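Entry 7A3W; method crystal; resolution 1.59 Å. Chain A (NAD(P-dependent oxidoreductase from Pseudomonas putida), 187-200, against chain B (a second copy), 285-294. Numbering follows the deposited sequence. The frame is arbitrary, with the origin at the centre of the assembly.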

ATOM      1  N   ALA A 187      -4.292  -2.483   1.747  1.00 13.76           N
ATOM      2  CA  ALA A 187      -3.144  -2.372   0.849  1.00 15.13           C
ATOM      3  C   ALA A 187      -2.608  -3.747   0.426  1.00 14.98           C
ATOM      4  O   ALA A 187      -2.196  -3.913  -0.739  1.00 14.27           O
ATOM      5  N   PHE A 188      -2.577  -4.705   1.348  1.00 15.33           N
ATOM      6  CA  PHE A 188      -2.033  -6.053   1.076  1.00 14.98           C
ATOM      7  C   PHE A 188      -2.981  -6.759   0.120  1.00 15.50           C
ATOM      8  O   PHE A 188      -2.491  -7.379  -0.834  1.00 16.01           O
ATOM      9  N   ALA A 189      -4.288  -6.602   0.303  1.00 15.77           N
ATOM     10  CA  ALA A 189      -5.268  -7.188  -0.642  1.00 16.89           C
ATOM     11  C   ALA A 189      -5.093  -6.553  -2.032  1.00 17.23           C
ATOM     12  O   ALA A 189      -5.160  -7.264  -3.050  1.00 17.41           O
ATOM     13  N   ALA A 190      -4.863  -5.237  -2.095  1.00 16.18           N
ATOM     14  CA  ALA A 190      -4.617  -4.532  -3.369  1.00 16.29           C
ATOM     15  C   ALA A 190      -3.379  -5.148  -4.013  1.00 16.09           C
ATOM     16  O   ALA A 190      -3.390  -5.356  -5.225  1.00 16.45           O
ATOM     17  N   TRP A 191      -2.306  -5.365  -3.240  1.00 15.69           N
ATOM     18  CA  TRP A 191      -1.068  -5.959  -3.803  1.00 16.68           C
ATOM     19  C   TRP A 191      -1.380  -7.338  -4.417  1.00 16.74           C
ATOM     20  O   TRP A 191      -0.945  -7.616  -5.557  1.00 16.27           O
ATOM     21  N   LEU A 192      -2.123  -8.170  -3.692  1.00 17.01           N
ATOM     22  CA  LEU A 192      -2.511  -9.514  -4.164  1.00 18.50           C
ATOM     23  C   LEU A 192      -3.313  -9.372  -5.455  1.00 18.21           C
ATOM     24  O   LEU A 192      -3.064 -10.155  -6.385  1.00 17.27           O
ATOM     25  N   GLU A 193      -4.270  -8.455  -5.478  1.00 17.33           N
ATOM     26  CA  GLU A 193      -5.130  -8.184  -6.664  1.00 19.09           C
ATOM     27  C   GLU A 193      -4.258  -7.882  -7.890  1.00 18.67           C
ATOM     28  O   GLU A 193      -4.504  -8.454  -8.963  1.00 16.72           O
ATOM     29  N   GLY A 194      -3.232  -7.039  -7.721  1.00 18.85           N
ATOM     30  CA  GLY A 194      -2.263  -6.706  -8.780  1.00 19.55           C
ATOM     31  C   GLY A 194      -1.389  -7.894  -9.157  1.00 17.24           C
ATOM     32  O   GLY A 194      -1.189  -8.137 -10.354  1.00 16.74           O
ATOM     33  N   ALA A 195      -0.869  -8.609  -8.168  1.00 18.25           N
ATOM     34  CA  ALA A 195       0.026  -9.770  -8.380  1.00 18.07           C
ATOM     35  C   ALA A 195      -0.736 -10.818  -9.193  1.00 17.33           C
ATOM     36  O   ALA A 195      -0.150 -11.381 -10.140  1.00 18.45           O
ATOM     37  N   VAL A 196      -2.024 -11.000  -8.914  1.00 18.71           N
ATOM     38  CA  VAL A 196      -2.834 -11.985  -9.671  1.00 16.98           C
ATOM     39  C   VAL A 196      -3.022 -11.487 -11.112  1.00 18.77           C
ATOM     40  O   VAL A 196      -2.819 -12.300 -12.050  1.00 18.21           O
ATOM     41  N   LEU A 197      -3.362 -10.210 -11.316  1.00 18.76           N
ATOM     42  CA  LEU A 197      -3.463  -9.656 -12.697  1.00 19.73           C
ATOM     43  C   LEU A 197      -2.143  -9.884 -13.439  1.00 20.58           C
ATOM     44  O   LEU A 197      -2.162 -10.374 -14.594  1.00 20.55           O
ATOM     45  N   ALA A 198      -1.017  -9.566 -12.817  1.00 18.49           N
ATOM     46  CA  ALA A 198       0.294  -9.656 -13.493  1.00 19.38           C
ATOM     47  C   ALA A 198       0.510 -11.127 -13.905  1.00 19.43           C
ATOM     48  O   ALA A 198       0.933 -11.402 -15.040  1.00 20.36           O
ATOM     49  N   SER A 199       0.265 -12.034 -12.975  1.00 19.56           N
ATOM     50  CA  SER A 199       0.419 -13.493 -13.157  1.00 21.04           C
ATOM     51  C   SER A 199      -0.433 -13.959 -14.341  1.00 20.58           C
ATOM     52  O   SER A 199       0.082 -14.770 -15.123  1.00 19.34           O
ATOM     53  N   CYS A 200      -1.674 -13.479 -14.472  1.00 22.14           N
ATOM     54  CA  CYS A 200      -2.593 -13.831 -15.596  1.00 22.96           C
ATOM     55  C   CYS A 200      -1.990 -13.388 -16.937  1.00 26.59           C
ATOM     56  O   CYS A 200      -2.358 -13.981 -17.962  1.00 27.39           O
TER
ATOM     57  N   ASP B 285      -0.487 -19.434   5.979  1.00 20.04           N
ATOM     58  CA  ASP B 285       0.010 -18.045   5.846  1.00 20.36           C
ATOM     59  C   ASP B 285      -0.935 -17.238   4.948  1.00 20.01           C
ATOM     60  O   ASP B 285      -1.577 -17.801   4.030  1.00 20.02           O
ATOM     61  N   ILE B 286      -0.973 -15.935   5.181  1.00 19.26           N
ATOM     62  CA  ILE B 286      -1.833 -14.979   4.437  1.00 18.42           C
ATOM     63  C   ILE B 286      -1.431 -14.960   2.959  1.00 18.04           C
ATOM     64  O   ILE B 286      -2.303 -14.656   2.151  1.00 19.11           O
ATOM     65  N   ALA B 287      -0.193 -15.309   2.612  1.00 18.68           N
ATOM     66  CA  ALA B 287       0.247 -15.395   1.200  1.00 19.11           C
ATOM     67  C   ALA B 287      -0.656 -16.371   0.422  1.00 19.11           C
ATOM     68  O   ALA B 287      -0.813 -16.180  -0.774  1.00 18.63           O
ATOM     69  N   SER B 288      -1.274 -17.352   1.079  1.00 19.61           N
ATOM     70  CA  SER B 288      -2.140 -18.368   0.422  1.00 19.75           C
ATOM     71  C   SER B 288      -3.324 -17.692  -0.287  1.00 20.04           C
ATOM     72  O   SER B 288      -3.956 -18.351  -1.115  1.00 18.02           O
ATOM     73  N   LEU B 289      -3.656 -16.442   0.056  1.00 20.72           N
ATOM     74  CA  LEU B 289      -4.765 -15.721  -0.622  1.00 19.85           C
ATOM     75  C   LEU B 289      -4.478 -15.645  -2.132  1.00 19.60           C
ATOM     76  O   LEU B 289      -5.427 -15.718  -2.899  1.00 17.27           O
ATOM     77  N   PHE B 290      -3.210 -15.536  -2.540  1.00 19.94           N
ATOM     78  CA  PHE B 290      -2.841 -15.490  -3.974  1.00 20.73           C
ATOM     79  C   PHE B 290      -3.424 -16.713  -4.690  1.00 20.42           C
ATOM     80  O   PHE B 290      -4.036 -16.540  -5.749  1.00 19.42           O
ATOM     81  N   LYS B 291      -3.243 -17.896  -4.108  1.00 21.50           N
ATOM     82  CA  LYS B 291      -3.685 -19.185  -4.705  1.00 22.40           C
ATOM     83  C   LYS B 291      -5.209 -19.233  -4.674  1.00 22.70           C
ATOM     84  O   LYS B 291      -5.797 -19.718  -5.664  1.00 22.24           O
ATOM     85  N   ALA B 292      -5.851 -18.720  -3.620  1.00 19.82           N
ATOM     86  CA  ALA B 292      -7.330 -18.756  -3.480  1.00 20.34           C
ATOM     87  C   ALA B 292      -7.963 -17.817  -4.512  1.00 21.21           C
ATOM     88  O   ALA B 292      -9.075 -18.088  -5.016  1.00 21.79           O
ATOM     89  N   MET B 293      -7.266 -16.716  -4.808  1.00 20.19           N
ATOM     90  CA  MET B 293      -7.722 -15.648  -5.728  1.00 20.21           C
ATOM     91  C   MET B 293      -7.460 -16.020  -7.199  1.00 21.01           C
ATOM     92  O   MET B 293      -8.234 -15.559  -8.057  1.00 22.54           O
ATOM     93  N   HIS B 294      -6.413 -16.810  -7.458  1.00 22.12           N
ATOM     94  CA  HIS B 294      -6.063 -17.232  -8.842  1.00 23.64           C
ATOM     95  C   HIS B 294      -7.250 -17.969  -9.471  1.00 27.63           C
ATOM     96  O   HIS B 294      -7.877 -18.817  -8.836  1.00 25.14           O
TER

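Chain A contributes a continuous helix, and chain B contributes a short helical segment. The helix axes approach to 9.8 Å, with 54° between their N-to-C directions. The contact is almost wholly apolar. It buries 554 Å², both sides summed.

On chain A, the CA-to-CB bonds of A:Phe188, A:Leu192, A:Ala195 and A:Ser199 point toward chain B. Their spacing of three or four residues places them on one helix face. A:Val196 points sideways but still makes contact. A:Ala190 and A:Glu193 point away.

B:Phe290 is the central knob. Its CA-to-CB bond points sideways, but with chi1 at 180° (t) and chi2 at -85° the ring comes nearer to chain A. It sits among A:Leu192, A:Ala195, A:Val196 and A:Ser199. CB of A:Ala195 lies 3.9 Å from CE2 of B:Phe290; the small methyl leaves space for the ring beside the helix backbone. CB of A:Ser199 meets the ring edge, 3.8 Å from CZ of B:Phe290. A:Val196 has chi1 t (167°). Its CG2 lies 4.3 Å from the centroid of the B:Phe290 ring, an off-centre CH-pi contact. The same CG2 is 4.0 Å from CB of B:Met293, so this methyl fits between the two residues.

A:Leu192 takes the m,t rotamer, which spreads its methyls over chain B. CD1 lies 3.6 Å from CB of B:Leu289, and CD2 lies 4.2 Å from CB of B:Phe290. B:Leu289 points toward chain A, with chi1 between wells at -96° and chi2 p.

B:Met293 also points toward chain A. Its m,t,p conformation carries the thioether along the chain A helix. SD is 3.7 Å from CB of A:Leu192, and CE is 3.7 Å from the backbone N of A:Glu193. That N already bonds to O of A:Ala189 within the helix, so the methyl contact is simple packing. The carboxylate of A:Glu193 is satisfied elsewhere in the structure.

Towards the start of the chain A stretch, A:Phe188 (chi1 t, chi2 72°) meets B:Ile286 (t,p), with CE2 of A:Phe188 3.9 Å from CG1 of B:Ile286. The chain around B:Asp285 is tied internally. OG of B:Ser288, with chi1 p, donates to O of B:Asp285 at 2.7 Å. N of B:Ala287 donates to OD2 of B:Asp285 at 2.9 Å.

No clear hydrogen bond crosses between the stretches. B:His294 lies near A:Ser199, but its imidazole is probably turned over in the model, so its polar pairing is left open.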

ATOM      1  CB  ALA A 187      -2.079  -1.527   1.505  1.00 14.28           C
ATOM      2  CB  PHE A 188      -1.799  -6.858   2.356  1.00 16.32           C
ATOM      3  CG  PHE A 188      -1.091  -8.157   2.099  1.00 16.44           C
ATOM      4  CD1 PHE A 188       0.258  -8.185   1.763  1.00 16.97           C
ATOM      5  CD2 PHE A 188      -1.771  -9.354   2.151  1.00 15.85           C
ATOM      6  CE1 PHE A 188       0.902  -9.375   1.496  1.00 15.94           C
ATOM      7  CE2 PHE A 188      -1.115 -10.543   1.884  1.00 16.92           C
ATOM      8  CZ  PHE A 188       0.215 -10.556   1.545  1.00 15.41           C
ATOM      9  CB  ALA A 189      -6.681  -7.021  -0.155  1.00 16.40           C
ATOM     10  CB  ALA A 190      -4.441  -3.042  -3.152  1.00 15.76           C
ATOM     11  CB  TRP A 191       0.027  -6.070  -2.760  1.00 16.89           C
ATOM     12  CG  TRP A 191       1.271  -6.617  -3.383  1.00 17.40           C
ATOM     13  CD1 TRP A 191       2.200  -5.919  -4.093  1.00 18.50           C
ATOM     14  CD2 TRP A 191       1.680  -7.990  -3.429  1.00 17.39           C
ATOM     15  NE1 TRP A 191       3.202  -6.753  -4.511  1.00 18.59           N
ATOM     16  CE2 TRP A 191       2.894  -8.033  -4.152  1.00 18.01           C
ATOM     17  CE3 TRP A 191       1.184  -9.175  -2.883  1.00 17.03           C
ATOM     18  CZ2 TRP A 191       3.583  -9.222  -4.382  1.00 18.00           C
ATOM     19  CZ3 TRP A 191       1.853 -10.353  -3.132  1.00 16.95           C
ATOM     20  CH2 TRP A 191       3.053 -10.372  -3.839  1.00 18.09           C
ATOM     21  CB  LEU A 192      -3.318 -10.239  -3.091  1.00 18.59           C
ATOM     22  CG  LEU A 192      -2.507 -10.663  -1.871  1.00 19.47           C
ATOM     23  CD1 LEU A 192      -3.425 -11.101  -0.734  1.00 19.54           C
ATOM     24  CD2 LEU A 192      -1.499 -11.758  -2.208  1.00 20.90           C
ATOM     25  CB  GLU A 193      -6.079  -7.051  -6.312  1.00 18.36           C
ATOM     26  CG  GLU A 193      -7.118  -6.805  -7.379  1.00 18.84           C
ATOM     27  CD  GLU A 193      -8.356  -6.116  -6.852  1.00 18.39           C
ATOM     28  OE1 GLU A 193      -8.878  -6.533  -5.804  1.00 18.20           O
ATOM     29  OE2 GLU A 193      -8.749  -5.131  -7.463  1.00 20.17           O
ATOM     30  CB  ALA A 195       0.508 -10.317  -7.057  1.00 18.76           C
ATOM     31  CB  VAL A 196      -4.168 -12.278  -8.985  1.00 16.65           C
ATOM     32  CG1 VAL A 196      -5.118 -13.024  -9.919  1.00 17.27           C
ATOM     33  CG2 VAL A 196      -3.970 -13.054  -7.692  1.00 16.96           C
ATOM     34  CB  LEU A 197      -3.838  -8.170 -12.666  1.00 19.70           C
ATOM     35  CG  LEU A 197      -4.045  -7.518 -14.039  1.00 20.19           C
ATOM     36  CD1 LEU A 197      -5.159  -8.213 -14.810  1.00 20.78           C
ATOM     37  CD2 LEU A 197      -4.357  -6.050 -13.889  1.00 20.61           C
ATOM     38  CB  ALA A 198       1.381  -9.143 -12.586  1.00 19.39           C
ATOM     39  CB  SER A 199       0.064 -14.240 -11.881  1.00 21.89           C
ATOM     40  OG  SER A 199       0.018 -15.640 -12.124  1.00 21.51           O
ATOM     41  CB  CYS A 200      -3.983 -13.245 -15.417  1.00 24.58           C
ATOM     42  SG  CYS A 200      -4.883 -14.026 -14.060  1.00 24.76           S
TER
ATOM     43  CB  ASP B 285       1.417 -18.028   5.261  1.00 19.19           C
ATOM     44  CG  ASP B 285       2.105 -16.679   5.373  1.00 20.45           C
ATOM     45  OD1 ASP B 285       2.680 -16.410   6.453  1.00 19.34           O
ATOM     46  OD2 ASP B 285       2.055 -15.909   4.380  1.00 20.17           O
ATOM     47  CB  ILE B 286      -1.795 -13.579   5.093  1.00 18.93           C
ATOM     48  CG1 ILE B 286      -2.949 -12.703   4.586  1.00 20.29           C
ATOM     49  CG2 ILE B 286      -0.427 -12.908   4.945  1.00 18.69           C
ATOM     50  CD1 ILE B 286      -4.290 -13.145   5.088  1.00 21.72           C
ATOM     51  CB  ALA B 287       1.707 -15.759   1.118  1.00 19.28           C
ATOM     52  CB  SER B 288      -2.599 -19.397   1.419  1.00 21.20           C
ATOM     53  OG  SER B 288      -3.496 -18.836   2.362  1.00 22.70           O
ATOM     54  CB  LEU B 289      -4.920 -14.313  -0.055  1.00 21.62           C
ATOM     55  CG  LEU B 289      -5.976 -14.135   1.026  1.00 20.26           C
ATOM     56  CD1 LEU B 289      -5.772 -15.100   2.183  1.00 20.99           C
ATOM     57  CD2 LEU B 289      -5.951 -12.701   1.510  1.00 20.11           C
ATOM     58  CB  PHE B 290      -1.333 -15.429  -4.164  1.00 21.59           C
ATOM     59  CG  PHE B 290      -0.886 -15.375  -5.597  1.00 22.07           C
ATOM     60  CD1 PHE B 290      -0.727 -16.536  -6.338  1.00 23.38           C
ATOM     61  CD2 PHE B 290      -0.574 -14.169  -6.203  1.00 21.60           C
ATOM     62  CE1 PHE B 290      -0.276 -16.490  -7.646  1.00 24.10           C
ATOM     63  CE2 PHE B 290      -0.114 -14.119  -7.510  1.00 21.69           C
ATOM     64  CZ  PHE B 290       0.043 -15.279  -8.230  1.00 23.29           C
ATOM     65  CB  LYS B 291      -3.007 -20.339  -3.952  1.00 27.58           C
ATOM     66  CG  LYS B 291      -3.531 -21.744  -4.206  1.00 31.05           C
ATOM     67  CD  LYS B 291      -2.817 -22.762  -3.326  1.00 32.03           C
ATOM     68  CE  LYS B 291      -3.373 -24.160  -3.463  1.00 33.09           C
ATOM     69  NZ  LYS B 291      -3.057 -24.705  -4.801  1.00 35.59           N
ATOM     70  CB  ALA B 292      -7.725 -18.348  -2.091  1.00 22.38           C
ATOM     71  CB  MET B 293      -6.988 -14.350  -5.381  1.00 18.28           C
ATOM     72  CG  MET B 293      -7.471 -13.721  -4.077  1.00 17.33           C
ATOM     73  SD  MET B 293      -6.285 -12.441  -3.554  1.00 19.25           S
ATOM     74  CE  MET B 293      -6.664 -11.174  -4.759  1.00 17.30           C
ATOM     75  CB  HIS B 294      -4.788 -18.085  -8.837  1.00 24.14           C
ATOM     76  CG  HIS B 294      -3.865 -17.793  -9.974  1.00 25.14           C
ATOM     77  ND1 HIS B 294      -2.727 -17.026  -9.822  1.00 27.46           N
ATOM     78  CD2 HIS B 294      -3.907 -18.157 -11.273  1.00 25.02           C
ATOM     79  CE1 HIS B 294      -2.105 -16.931 -10.980  1.00 25.51           C
ATOM     80  NE2 HIS B 294      -2.810 -17.617 -11.887  1.00 26.63           N
TER